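Long-range contacts in Endonuclease/exonuclease/phosphatase (Leptotrichia buccalis C-1013-b, PDB 3TEB), which probably acts as a metal-dependent hydrolase of the endonuclease/exonuclease/phosphatase family, a group with a DNase I-like fold whose members are generally assigned nuclease activity: residues 4-9 and 170-175; 43-48 and 55-60; 75-80 and 96-101; 103-108 and 127-132. All coordinates share one frame; numbering follows the deposited sequence.

Contact 1: residues 4-9 and 170-175; sequences MKILTV and LKILMG
Ile6 meets Met174, a selenomethionine, where the two beta sheets of the DNase I-like sandwich lie face to face. Strand 4-9 belongs to one sheet and strand 170-174 to the other. The axes of the two segments come no closer than 8.9 Å, and their directions differ by 35°. Side chains, not backbone bonds, therefore join them. The tighter part lies towards Met174 and Gly175. Ile6 CG2 rests against Met174 SE at 3.6 Å. The selenium gets there because it stands anti to CA about the CB-CG bond (chi2 165°), which carries it across the gap. Further along, Thr8 CB faces Met174 CB at 4.2 Å. Phe139 and Ile231 of the second sheet each touch both Ile6 and Met174. Val37 and Ala39, on the strand beside 4-10, also lie against Met174.

The looser side is at Ile172. Here one pair of methyls, Ile6 CD1 and Ile172 CG2, meets at 4.0 Å, and the two side chains cross obliquely. The backbones have spread apart by this point. The CA atoms of Thr8 and Gly175 are 6.0 Å apart, but those of Ile6 and Ile172 are 10.0 Å apart. Every residue that touches across the contact is buried, so the difference is one of spacing between the sheets. At the close end the chain turns a corner at Gly175, where a CB would run into the carbonyl O of Met174. Thr8 OG1, anti to its own backbone N (chi1 -176°), sits 3.5 Å from Gly175 CA and has a weak hydrogen bond with Gln41 NE2.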
loop_
_atom_site.group_PDB
_atom_site.type_symbol
_atom_site.label_atom_id
_atom_site.label_comp_id
_atom_site.label_asym_id
_atom_site.label_seq_id
_atom_site.Cartn_x
_atom_site.Cartn_y
_atom_site.Cartn_z
HETATM N N MSE A 4 -6.669 1.710 -16.121
HETATM C CA MSE A 4 -6.086 2.336 -14.944
HETATM C C MSE A 4 -4.979 1.441 -14.362
HETATM O O MSE A 4 -5.176 0.236 -14.199
HETATM C CB MSE A 4 -7.202 2.635 -13.938
HETATM C CG MSE A 4 -6.742 3.044 -12.555
HETATM SE SE MSE A 4 -8.238 3.450 -11.377
HETATM C CE MSE A 4 -8.216 5.410 -11.454
ATOM N N LYS A 5 -3.817 2.036 -14.077
ATOM C CA LYS A 5 -2.661 1.315 -13.530
ATOM C C LYS A 5 -2.413 1.673 -12.065
ATOM O O LYS A 5 -2.304 2.841 -11.698
ATOM C CB LYS A 5 -1.398 1.575 -14.366
ATOM C CG LYS A 5 -1.536 1.209 -15.846
ATOM C CD LYS A 5 -0.571 1.980 -16.755
ATOM C CE LYS A 5 0.763 1.236 -16.939
ATOM N NZ LYS A 5 1.710 1.912 -17.890
ATOM N N ILE A 6 -2.314 0.635 -11.245
ATOM C CA ILE A 6 -2.161 0.744 -9.803
ATOM C C ILE A 6 -0.801 0.160 -9.371
ATOM O O ILE A 6 -0.338 -0.816 -9.964
ATOM C CB ILE A 6 -3.257 -0.082 -9.136
ATOM C CG1 ILE A 6 -4.542 0.681 -9.089
ATOM C CG2 ILE A 6 -2.926 -0.422 -7.697
ATOM C CD1 ILE A 6 -5.524 -0.055 -8.238
ATOM N N LEU A 7 -0.182 0.741 -8.335
ATOM C CA LEU A 7 1.041 0.208 -7.729
ATOM C C LEU A 7 0.931 0.199 -6.205
ATOM O O LEU A 7 0.417 1.148 -5.608
ATOM C CB LEU A 7 2.240 1.049 -8.156
ATOM C CG LEU A 7 3.541 0.996 -7.352
ATOM C CD1 LEU A 7 4.284 -0.294 -7.587
ATOM C CD2 LEU A 7 4.410 2.157 -7.727
ATOM N N THR A 8 1.408 -0.872 -5.576
ATOM C CA THR A 8 1.503 -0.927 -4.108
ATOM C C THR A 8 2.900 -1.369 -3.682
ATOM O O THR A 8 3.462 -2.301 -4.252
ATOM C CB THR A 8 0.428 -1.847 -3.447
ATOM O OG1 THR A 8 0.539 -1.768 -2.020
ATOM C CG2 THR A 8 0.612 -3.310 -3.860
ATOM N N VAL A 9 3.463 -0.711 -2.680
ATOM C CA VAL A 9 4.832 -1.002 -2.291
ATOM C C VAL A 9 5.097 -0.631 -0.835
ATOM O O VAL A 9 4.849 0.497 -0.406
ATOM C CB VAL A 9 5.855 -0.365 -3.293
ATOM C CG1 VAL A 9 5.624 1.115 -3.465
ATOM C CG2 VAL A 9 7.253 -0.631 -2.869
ATOM N N LEU A 170 -17.178 0.410 -5.446
ATOM C CA LEU A 170 -16.016 -0.433 -5.656
ATOM C C LEU A 170 -14.953 -0.012 -4.660
ATOM O O LEU A 170 -14.560 1.161 -4.595
ATOM C CB LEU A 170 -15.491 -0.317 -7.085
ATOM C CG LEU A 170 -14.171 -0.998 -7.441
ATOM C CD1 LEU A 170 -14.248 -2.496 -7.232
ATOM C CD2 LEU A 170 -13.806 -0.687 -8.871
ATOM N N LYS A 171 -14.523 -0.974 -3.856
ATOM C CA LYS A 171 -13.500 -0.745 -2.856
ATOM C C LYS A 171 -12.276 -1.527 -3.278
ATOM O O LYS A 171 -12.353 -2.745 -3.484
ATOM C CB LYS A 171 -13.991 -1.179 -1.475
ATOM C CG LYS A 171 -14.982 -0.213 -0.892
ATOM C CD LYS A 171 -15.728 -0.739 0.310
ATOM C CE LYS A 171 -16.848 0.240 0.611
ATOM N NZ LYS A 171 -17.350 0.189 1.988
ATOM N N ILE A 172 -11.160 -0.823 -3.461
ATOM C CA ILE A 172 -9.886 -1.467 -3.802
ATOM C C ILE A 172 -8.903 -1.281 -2.659
ATOM O O ILE A 172 -8.648 -0.174 -2.181
ATOM C CB ILE A 172 -9.327 -1.015 -5.165
ATOM C CG1 ILE A 172 -10.192 -1.610 -6.272
ATOM C CG2 ILE A 172 -7.892 -1.475 -5.334
ATOM C CD1 ILE A 172 -10.017 -0.957 -7.604
ATOM N N LEU A 173 -8.353 -2.401 -2.236
ATOM C CA LEU A 173 -7.798 -2.516 -0.917
ATOM C C LEU A 173 -6.382 -3.087 -1.041
ATOM O O LEU A 173 -6.203 -4.268 -1.290
ATOM C CB LEU A 173 -8.753 -3.410 -0.145
ATOM C CG LEU A 173 -8.789 -3.423 1.357
ATOM C CD1 LEU A 173 -10.205 -3.619 1.812
ATOM C CD2 LEU A 173 -7.896 -4.575 1.778
HETATM N N MSE A 174 -5.389 -2.208 -0.887
HETATM C CA MSE A 174 -3.990 -2.445 -1.289
HETATM C C MSE A 174 -3.000 -2.479 -0.124
HETATM O O MSE A 174 -3.029 -1.614 0.764
HETATM C CB MSE A 174 -3.526 -1.318 -2.218
HETATM C CG MSE A 174 -4.277 -1.178 -3.517
HETATM SE SE MSE A 174 -3.916 0.545 -4.369
HETATM C CE MSE A 174 -4.984 1.623 -3.195
ATOM N N GLY A 175 -2.099 -3.456 -0.145
ATOM C CA GLY A 175 -0.951 -3.414 0.746
ATOM C C GLY A 175 -0.408 -4.700 1.337
ATOM O O GLY A 175 -0.644 -5.806 0.840
#

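Contact 2: residues 43-48 and 55-60; sequences VNQLMN and DIREEN
Gln45 and Arg57 cross at about a right angle, with the amide and guanidinium planes 74° apart. Gln45 and Asn60 meet at a slant, with their amide planes 88° apart. Two donors grip Gln45 OE1 from opposite faces of its plane. Arg57 N reaches Gln45 OE1 at 2.7 Å. Asn60 ND2 reaches Gln45 OE1 at 3.0 Å. Both bonds are nearly straight. The other branch, Gln45 NE2, donates to Asp55 O at 3.1 Å and has a weak bond to Asn92 OD1. The amide is thus held at both ends and its rotation is fixed. Beyond Gln45 CG, which lies between the backbone N and the carbonyl carbon (chi1 70°), the extended chain carries the amide to 55-57.

Arg57 runs past Gln45 towards the backbone of 46-47. Its CD is 3.3 Å from Leu46 O, and Met47 O lies over one face of the guanidinium, offset toward the rim. NH1 bonds to Asn49 O. A water accepts from Leu46 N and donates to Glu58 O, joining the two segments again. Residues 57-60 form a type II beta turn. It ends in Asn60, the N-cap of helix 61-69, whose OD1 makes weak bonds to Ala62 N and Trp63 N.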
loop_
_atom_site.group_PDB
_atom_site.type_symbol
_atom_site.label_atom_id
_atom_site.label_comp_id
_atom_site.label_asym_id
_atom_site.label_seq_id
_atom_site.Cartn_x
_atom_site.Cartn_y
_atom_site.Cartn_z
ATOM N N VAL A 43 5.786 3.967 5.730
ATOM C CA VAL A 43 6.236 5.299 5.348
ATOM C C VAL A 43 6.568 6.026 6.635
ATOM O O VAL A 43 5.696 6.193 7.483
ATOM C CB VAL A 43 5.139 6.073 4.583
ATOM C CG1 VAL A 43 5.536 7.512 4.395
ATOM C CG2 VAL A 43 4.879 5.430 3.239
ATOM N N ASN A 44 7.819 6.452 6.787
ATOM C CA ASN A 44 8.297 6.988 8.070
ATOM C C ASN A 44 8.677 8.455 8.022
ATOM O O ASN A 44 9.057 8.988 6.974
ATOM C CB ASN A 44 9.500 6.186 8.597
ATOM C CG ASN A 44 9.209 4.696 8.760
ATOM O OD1 ASN A 44 8.221 4.308 9.376
ATOM N ND2 ASN A 44 10.085 3.857 8.218
ATOM N N GLN A 45 8.570 9.094 9.179
ATOM C CA GLN A 45 9.123 10.427 9.397
ATOM C C GLN A 45 9.687 10.530 10.815
ATOM O O GLN A 45 9.265 9.810 11.727
ATOM C CB GLN A 45 8.059 11.494 9.174
ATOM C CG GLN A 45 6.963 11.535 10.246
ATOM C CD GLN A 45 5.856 12.529 9.935
ATOM O OE1 GLN A 45 5.792 13.096 8.837
ATOM N NE2 GLN A 45 4.979 12.747 10.904
ATOM N N LEU A 46 10.644 11.426 11.001
ATOM C CA LEU A 46 11.249 11.620 12.310
ATOM C C LEU A 46 10.332 12.391 13.241
ATOM O O LEU A 46 9.941 13.510 12.929
ATOM C CB LEU A 46 12.557 12.376 12.165
ATOM C CG LEU A 46 13.745 11.536 11.745
ATOM C CD1 LEU A 46 14.800 12.423 11.096
ATOM C CD2 LEU A 46 14.309 10.814 12.951
HETATM N N MSE A 47 10.018 11.808 14.394
HETATM C CA MSE A 47 9.142 12.457 15.364
HETATM C C MSE A 47 9.604 13.855 15.718
HETATM O O MSE A 47 8.798 14.708 16.103
HETATM C CB MSE A 47 9.102 11.682 16.664
HETATM C CG MSE A 47 8.699 10.248 16.562
HETATM SE SE MSE A 47 8.698 9.585 18.376
HETATM C CE MSE A 47 10.475 10.177 18.975
ATOM N N ASN A 48 10.908 14.083 15.615
ATOM C CA ASN A 48 11.463 15.331 16.095
ATOM C C ASN A 48 11.607 16.447 15.068
ATOM O O ASN A 48 11.828 17.586 15.455
ATOM C CB ASN A 48 12.750 15.080 16.875
ATOM C CG ASN A 48 12.485 14.667 18.305
ATOM O OD1 ASN A 48 11.452 14.992 18.873
ATOM N ND2 ASN A 48 13.423 13.957 18.897
ATOM N N ASP A 55 -0.002 17.019 9.523
ATOM C CA ASP A 55 0.721 16.148 10.434
ATOM C C ASP A 55 2.035 15.661 9.808
ATOM O O ASP A 55 2.711 14.777 10.340
ATOM C CB ASP A 55 -0.167 14.954 10.784
ATOM C CG ASP A 55 0.342 14.168 11.983
ATOM O OD1 ASP A 55 1.118 14.736 12.787
ATOM O OD2 ASP A 55 -0.035 12.975 12.123
ATOM N N ILE A 56 2.402 16.248 8.679
ATOM C CA ILE A 56 3.574 15.815 7.943
ATOM C C ILE A 56 4.841 16.587 8.358
ATOM O O ILE A 56 4.885 17.826 8.303
ATOM C CB ILE A 56 3.296 15.892 6.447
ATOM C CG1 ILE A 56 2.223 14.867 6.113
ATOM C CG2 ILE A 56 4.557 15.630 5.647
ATOM C CD1 ILE A 56 1.900 14.783 4.672
ATOM N N ARG A 57 5.860 15.842 8.787
ATOM C CA ARG A 57 7.105 16.448 9.255
ATOM C C ARG A 57 8.140 16.455 8.156
ATOM O O ARG A 57 8.051 15.658 7.222
ATOM C CB ARG A 57 7.620 15.742 10.505
ATOM C CG ARG A 57 6.706 15.979 11.705
ATOM C CD ARG A 57 7.173 15.311 12.987
ATOM N NE ARG A 57 6.131 15.394 13.999
ATOM C CZ ARG A 57 5.943 16.432 14.804
ATOM N NH1 ARG A 57 6.733 17.496 14.735
ATOM N NH2 ARG A 57 4.950 16.415 15.675
ATOM N N GLU A 58 9.105 17.369 8.245
ATOM C CA GLU A 58 10.180 17.443 7.258
ATOM C C GLU A 58 10.816 16.088 7.063
ATOM O O GLU A 58 11.012 15.322 8.013
ATOM C CB GLU A 58 11.259 18.418 7.688
ATOM C CG GLU A 58 10.923 19.868 7.468
ATOM C CD GLU A 58 12.063 20.793 7.917
ATOM O OE1 GLU A 58 13.156 20.805 7.268
ATOM O OE2 GLU A 58 11.856 21.514 8.928
ATOM N N GLU A 59 11.138 15.814 5.807
ATOM C CA GLU A 59 11.816 14.577 5.391
ATOM C C GLU A 59 10.938 13.317 5.533
ATOM O O GLU A 59 11.442 12.206 5.466
ATOM C CB GLU A 59 13.181 14.392 6.098
ATOM C CG GLU A 59 14.310 15.368 5.716
ATOM C CD GLU A 59 15.645 15.027 6.445
ATOM O OE1 GLU A 59 16.741 15.364 5.899
ATOM O OE2 GLU A 59 15.601 14.408 7.560
ATOM N N ASN A 60 9.631 13.494 5.724
ATOM C CA ASN A 60 8.686 12.392 5.549
ATOM C C ASN A 60 8.959 11.703 4.204
ATOM O O ASN A 60 9.032 12.352 3.163
ATOM C CB ASN A 60 7.240 12.898 5.653
ATOM C CG ASN A 60 6.204 11.810 5.371
ATOM O OD1 ASN A 60 6.164 11.235 4.278
ATOM N ND2 ASN A 60 5.353 11.539 6.355
HETATM O O HOH W 1 11.830 12.601 8.626
#

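Contact 3: residues 75-80 and 96-101; sequences TDYYLH and AVITRH
Thr99 O is gripped by two groups. Tyr78 N donates to Thr99 O at 2.8 Å. Tyr77 CA makes a CH...O contact with Thr99 O at 3.4 Å. Thr99 N returns a bond to Tyr78 O, and His80 and Val97 exchange a second pair. The strand directions differ by 164°, so the pairing is antiparallel.

Leu79 and Ile98 form the non-hydrogen-bonded pair between these. Leu79 CD1 touches Ile98 CD1 at 3.6 Å and Ala96 CB at 3.9 Å. Helix 61-69 covers this face through Ala62 and Leu66. On the other face, the His80 ring meets Thr99 CG2 at its edge, NE2 being 4.2 Å away.

Tyr77 lies just before the strand. Arg100 CA sits over one face of its ring, offset toward the rim. Arg100 CG comes within 3.5 Å of Tyr77 CZ, and the guanidinium plane is turned 75° from the ring. Leu66 also packs on Tyr77. Tyr77 OH bonds to Tyr35 O, and Arg100 NH1 to Gln34 O. An alanine in place of Tyr77 would probably open a gap beside Arg100 and Leu66 and leave Tyr35 O without its hydroxyl mate.

Thr99 OG1, anti to its own backbone N (chi1 -178°), accepts from His101 N at 3.0 Å, an ST turn. Together the segments form the open end of the hairpin 78-84/91-99, at one margin of a central sheet of the DNase I-like sandwich.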
loop_
_atom_site.group_PDB
_atom_site.type_symbol
_atom_site.label_atom_id
_atom_site.label_comp_id
_atom_site.label_asym_id
_atom_site.label_seq_id
_atom_site.Cartn_x
_atom_site.Cartn_y
_atom_site.Cartn_z
ATOM N N THR A 75 3.273 16.135 -14.220
ATOM C CA THR A 75 1.986 15.684 -13.678
ATOM C C THR A 75 1.838 15.959 -12.181
ATOM O O THR A 75 2.697 15.586 -11.377
ATOM C CB THR A 75 1.747 14.184 -13.950
ATOM O OG1 THR A 75 1.725 13.954 -15.357
ATOM C CG2 THR A 75 0.433 13.732 -13.379
ATOM N N ASP A 76 0.738 16.620 -11.827
ATOM C CA ASP A 76 0.422 16.912 -10.433
ATOM C C ASP A 76 0.098 15.632 -9.681
ATOM O O ASP A 76 -0.832 14.901 -10.034
ATOM C CB ASP A 76 -0.753 17.898 -10.327
ATOM C CG ASP A 76 -0.402 19.300 -10.842
ATOM O OD1 ASP A 76 0.790 19.696 -10.759
ATOM O OD2 ASP A 76 -1.320 20.010 -11.326
ATOM N N TYR A 77 0.880 15.357 -8.648
ATOM C CA TYR A 77 0.555 14.262 -7.754
ATOM C C TYR A 77 0.122 14.753 -6.373
ATOM O O TYR A 77 0.566 15.808 -5.907
ATOM C CB TYR A 77 1.715 13.288 -7.682
ATOM C CG TYR A 77 1.669 12.249 -8.778
ATOM C CD1 TYR A 77 2.183 12.512 -10.044
ATOM C CD2 TYR A 77 1.100 10.998 -8.549
ATOM C CE1 TYR A 77 2.135 11.548 -11.044
ATOM C CE2 TYR A 77 1.049 10.029 -9.540
ATOM C CZ TYR A 77 1.566 10.312 -10.781
ATOM O OH TYR A 77 1.502 9.354 -11.758
ATOM N N TYR A 78 -0.772 14.015 -5.730
ATOM C CA TYR A 78 -1.250 14.454 -4.431
ATOM C C TYR A 78 -0.953 13.414 -3.365
ATOM O O TYR A 78 -1.007 12.215 -3.629
ATOM C CB TYR A 78 -2.735 14.828 -4.488
ATOM C CG TYR A 78 -3.084 15.712 -5.674
ATOM C CD1 TYR A 78 -2.608 17.021 -5.759
ATOM C CD2 TYR A 78 -3.871 15.229 -6.726
ATOM C CE1 TYR A 78 -2.914 17.831 -6.858
ATOM C CE2 TYR A 78 -4.187 16.032 -7.833
ATOM C CZ TYR A 78 -3.707 17.335 -7.891
ATOM O OH TYR A 78 -4.015 18.145 -8.972
ATOM N N LEU A 79 -0.592 13.884 -2.176
ATOM C CA LEU A 79 -0.161 13.008 -1.100
ATOM C C LEU A 79 -1.157 12.996 0.052
ATOM O O LEU A 79 -1.581 14.055 0.525
ATOM C CB LEU A 79 1.208 13.452 -0.580
ATOM C CG LEU A 79 1.632 12.905 0.793
ATOM C CD1 LEU A 79 1.796 11.387 0.793
ATOM C CD2 LEU A 79 2.892 13.564 1.256
ATOM N N HIS A 80 -1.510 11.801 0.519
ATOM C CA HIS A 80 -2.322 11.665 1.722
ATOM C C HIS A 80 -1.668 10.645 2.619
ATOM O O HIS A 80 -1.425 9.511 2.196
ATOM C CB HIS A 80 -3.745 11.257 1.365
ATOM C CG HIS A 80 -4.300 12.022 0.209
ATOM N ND1 HIS A 80 -4.995 13.204 0.363
ATOM C CD2 HIS A 80 -4.223 11.800 -1.128
ATOM C CE1 HIS A 80 -5.348 13.659 -0.829
ATOM N NE2 HIS A 80 -4.893 12.825 -1.751
ATOM N N ALA A 96 0.594 5.681 3.197
ATOM C CA ALA A 96 0.240 6.807 2.353
ATOM C C ALA A 96 -0.392 6.367 1.049
ATOM O O ALA A 96 -0.376 5.182 0.705
ATOM C CB ALA A 96 1.432 7.680 2.100
ATOM N N VAL A 97 -0.986 7.323 0.346
ATOM C CA VAL A 97 -1.477 7.110 -1.001
ATOM C C VAL A 97 -1.049 8.319 -1.804
ATOM O O VAL A 97 -1.213 9.450 -1.358
ATOM C CB VAL A 97 -3.021 7.041 -1.045
ATOM C CG1 VAL A 97 -3.496 6.900 -2.474
ATOM C CG2 VAL A 97 -3.559 5.896 -0.202
ATOM N N ILE A 98 -0.474 8.093 -2.973
ATOM C CA ILE A 98 -0.229 9.185 -3.914
ATOM C C ILE A 98 -1.204 9.037 -5.076
ATOM O O ILE A 98 -1.545 7.911 -5.463
ATOM C CB ILE A 98 1.192 9.145 -4.500
ATOM C CG1 ILE A 98 2.265 9.107 -3.398
ATOM C CG2 ILE A 98 1.407 10.312 -5.446
ATOM C CD1 ILE A 98 2.454 10.398 -2.621
ATOM N N THR A 99 -1.659 10.151 -5.642
ATOM C CA THR A 99 -2.566 10.042 -6.773
ATOM C C THR A 99 -2.443 11.148 -7.793
ATOM O O THR A 99 -2.160 12.288 -7.447
ATOM C CB THR A 99 -4.057 9.794 -6.340
ATOM O OG1 THR A 99 -4.872 9.649 -7.511
ATOM C CG2 THR A 99 -4.607 10.898 -5.440
ATOM N N ARG A 100 -2.658 10.762 -9.049
ATOM C CA ARG A 100 -2.750 11.642 -10.210
ATOM C C ARG A 100 -4.078 12.389 -10.254
ATOM O O ARG A 100 -4.183 13.444 -10.899
ATOM C CB ARG A 100 -2.701 10.791 -11.465
ATOM C CG ARG A 100 -1.502 10.931 -12.311
ATOM C CD ARG A 100 -1.516 9.864 -13.389
ATOM N NE ARG A 100 -2.627 10.045 -14.324
ATOM C CZ ARG A 100 -3.094 9.111 -15.151
ATOM N NH1 ARG A 100 -2.558 7.900 -15.182
ATOM N NH2 ARG A 100 -4.122 9.383 -15.945
ATOM N N HIS A 101 -5.089 11.814 -9.597
ATOM C CA HIS A 101 -6.458 12.310 -9.632
ATOM C C HIS A 101 -6.828 13.122 -8.418
ATOM O O HIS A 101 -6.354 12.858 -7.325
ATOM C CB HIS A 101 -7.421 11.138 -9.691
ATOM C CG HIS A 101 -7.207 10.247 -10.869
ATOM N ND1 HIS A 101 -7.549 10.616 -12.152
ATOM C CD2 HIS A 101 -6.686 9.003 -10.959
ATOM C CE1 HIS A 101 -7.244 9.636 -12.984
ATOM N NE2 HIS A 101 -6.715 8.646 -12.285
#

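Contact 4: residues 103-108 and 127-132; sequences IKAEDE and SITINY
Ile103 packs across Ile128 at about a right angle. Ile103 CB lies 3.4 Å from Thr129 O. From there the side chain forks. Ile103 CG2 reaches Ile128 CG1 at 3.6 Å. Ile103 CG2 also meets Ile130 CD1, at 3.8 Å. The other branch starts with CG1 between the backbone N and the carbonyl carbon (chi1 60°). It ends in Ile103 CD1, which lies 3.9 Å from Ile128 CD1 and also touches His80 of the other sheet. An alanine in place of Ile103 would probably open a gap over Ile128 and leave Ile130 CD1 and the His80 ring without the methyls they pack against.

The strands of the two segments run antiparallel, with directions 170° apart. They belong to the second sheet of the DNase I-like sandwich, in which strand 124-132 lies between 105-110 and 135-143. Lys104 N donates to Thr129 O at 2.7 Å, and Thr129 N to Ala105 O. Asp107 and Ser127 exchange a further pair of backbone bonds.

Glu106 stands on the same face as Ile128. Its CG is anti to the backbone N (chi1 -165°) and meets Ile128 CD1 at 3.5 Å. Ala105, Ser127, Thr129 and Asp107 face the other way. There Thr129 OG1 lies 3.5 Å from Ala105 CB. Ser127 OG sits 3.3 Å from Asp107 CB, and the carboxylate of Asp107 turns to Arg164, with a salt bridge from OD2 to Arg164 NE.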
loop_
_atom_site.group_PDB
_atom_site.type_symbol
_atom_site.label_atom_id
_atom_site.label_comp_id
_atom_site.label_asym_id
_atom_site.label_seq_id
_atom_site.Cartn_x
_atom_site.Cartn_y
_atom_site.Cartn_z
ATOM N N ILE A 103 -9.713 14.230 -5.561
ATOM C CA ILE A 103 -10.525 13.294 -4.767
ATOM C C ILE A 103 -11.827 13.870 -4.185
ATOM O O ILE A 103 -11.925 15.078 -3.953
ATOM C CB ILE A 103 -9.702 12.663 -3.618
ATOM C CG1 ILE A 103 -9.174 13.750 -2.686
ATOM C CG2 ILE A 103 -8.576 11.825 -4.172
ATOM C CD1 ILE A 103 -8.949 13.282 -1.283
ATOM N N LYS A 104 -12.809 12.990 -3.942
ATOM C CA LYS A 104 -14.106 13.372 -3.337
ATOM C C LYS A 104 -14.069 13.237 -1.819
ATOM O O LYS A 104 -14.778 13.950 -1.127
ATOM C CB LYS A 104 -15.264 12.500 -3.859
ATOM C CG LYS A 104 -15.400 12.407 -5.357
ATOM C CD LYS A 104 -16.273 13.538 -5.941
ATOM C CE LYS A 104 -17.753 13.091 -6.143
ATOM N NZ LYS A 104 -18.291 13.593 -7.446
ATOM N N ALA A 105 -13.275 12.291 -1.311
ATOM C CA ALA A 105 -13.235 11.977 0.118
ATOM C C ALA A 105 -11.870 11.425 0.525
ATOM O O ALA A 105 -11.112 10.950 -0.314
ATOM C CB ALA A 105 -14.346 10.994 0.484
ATOM N N GLU A 106 -11.565 11.502 1.813
ATOM C CA GLU A 106 -10.316 11.009 2.368
ATOM C C GLU A 106 -10.610 10.585 3.782
ATOM O O GLU A 106 -11.266 11.301 4.519
ATOM C CB GLU A 106 -9.263 12.121 2.403
ATOM C CG GLU A 106 -7.820 11.632 2.621
ATOM C CD GLU A 106 -7.331 11.632 4.098
ATOM O OE1 GLU A 106 -8.160 11.777 5.032
ATOM O OE2 GLU A 106 -6.096 11.481 4.325
ATOM N N ASP A 107 -10.111 9.433 4.191
ATOM C CA ASP A 107 -10.264 9.050 5.581
ATOM C C ASP A 107 -8.980 8.446 6.104
ATOM O O ASP A 107 -8.202 7.859 5.350
ATOM C CB ASP A 107 -11.440 8.086 5.761
ATOM C CG ASP A 107 -12.095 8.199 7.141
ATOM O OD1 ASP A 107 -11.459 8.771 8.066
ATOM O OD2 ASP A 107 -13.244 7.704 7.303
ATOM N N GLU A 108 -8.770 8.633 7.403
ATOM C CA GLU A 108 -7.659 8.076 8.150
ATOM C C GLU A 108 -8.288 7.510 9.400
ATOM O O GLU A 108 -8.951 8.244 10.139
ATOM C CB GLU A 108 -6.700 9.191 8.532
ATOM C CG GLU A 108 -6.150 9.949 7.341
ATOM C CD GLU A 108 -5.578 11.316 7.696
ATOM O OE1 GLU A 108 -5.183 11.534 8.875
ATOM O OE2 GLU A 108 -5.514 12.180 6.781
ATOM N N SER A 127 -7.749 5.960 3.290
ATOM C CA SER A 127 -8.625 5.767 2.146
ATOM C C SER A 127 -8.789 7.038 1.340
ATOM O O SER A 127 -8.671 8.146 1.860
ATOM C CB SER A 127 -9.978 5.213 2.555
ATOM O OG SER A 127 -10.791 6.229 3.093
ATOM N N ILE A 128 -9.082 6.838 0.063
ATOM C CA ILE A 128 -9.218 7.887 -0.912
ATOM C C ILE A 128 -10.458 7.572 -1.777
ATOM O O ILE A 128 -10.704 6.413 -2.121
ATOM C CB ILE A 128 -7.862 8.027 -1.686
ATOM C CG1 ILE A 128 -7.426 9.465 -1.718
ATOM C CG2 ILE A 128 -7.827 7.393 -3.074
ATOM C CD1 ILE A 128 -7.166 9.972 -0.340
ATOM N N THR A 129 -11.274 8.576 -2.086
ATOM C CA THR A 129 -12.369 8.365 -3.037
ATOM C C THR A 129 -12.155 9.166 -4.329
ATOM O O THR A 129 -12.089 10.396 -4.307
ATOM C CB THR A 129 -13.755 8.643 -2.400
ATOM O OG1 THR A 129 -13.852 7.923 -1.171
ATOM C CG2 THR A 129 -14.882 8.179 -3.302
ATOM N N ILE A 130 -12.024 8.454 -5.444
ATOM C CA ILE A 130 -11.882 9.079 -6.745
ATOM C C ILE A 130 -13.139 8.829 -7.517
ATOM O O ILE A 130 -13.641 7.705 -7.556
ATOM C CB ILE A 130 -10.784 8.427 -7.611
ATOM C CG1 ILE A 130 -9.525 8.058 -6.798
ATOM C CG2 ILE A 130 -10.484 9.293 -8.845
ATOM C CD1 ILE A 130 -8.432 9.071 -6.841
ATOM N N ASN A 131 -13.644 9.883 -8.143
ATOM C CA ASN A 131 -14.669 9.744 -9.150
ATOM C C ASN A 131 -13.990 9.467 -10.483
ATOM O O ASN A 131 -13.231 10.292 -10.991
ATOM C CB ASN A 131 -15.518 11.005 -9.226
ATOM C CG ASN A 131 -16.645 10.878 -10.214
ATOM O OD1 ASN A 131 -16.717 11.629 -11.179
ATOM N ND2 ASN A 131 -17.520 9.907 -9.996
ATOM N N TYR A 132 -14.239 8.283 -11.028
ATOM C CA TYR A 132 -13.610 7.873 -12.270
ATOM C C TYR A 132 -14.625 7.298 -13.251
ATOM O O TYR A 132 -15.354 6.351 -12.933
ATOM C CB TYR A 132 -12.475 6.882 -12.000
ATOM C CG TYR A 132 -11.567 6.630 -13.195
ATOM C CD1 TYR A 132 -11.260 7.655 -14.110
ATOM C CD2 TYR A 132 -10.999 5.374 -13.403
ATOM C CE1 TYR A 132 -10.420 7.422 -15.204
ATOM C CE2 TYR A 132 -10.152 5.132 -14.490
ATOM C CZ TYR A 132 -9.869 6.154 -15.382
ATOM O OH TYR A 132 -9.037 5.895 -16.449
#

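In the fold
Contacts 3 and 4 are the closest pair, with centres about 11 Å apart. They meet across the sandwich, where His80 CD2 packs on Ile128 CD1 at 3.6 Å. Contact 1 joins the same two sheets, and its centre is about 13 Å from each of theirs. Met4 CE packs on His101 NE2 at 3.7 Å and lies against the less well-ordered Tyr132. Contact 2 lies about 17 Å from contact 3, centre to centre, and touches it through Ile56 CD1 and Leu79 CD2. Glu42 and Asp256 are magnesium-binding residues of this protein; Glu42 directly precedes segment 43-48. A magnesium ion is about 8 Å from the side chain of Asn44 and about 12 Å from Gly175. Contact 4 lies away from this site.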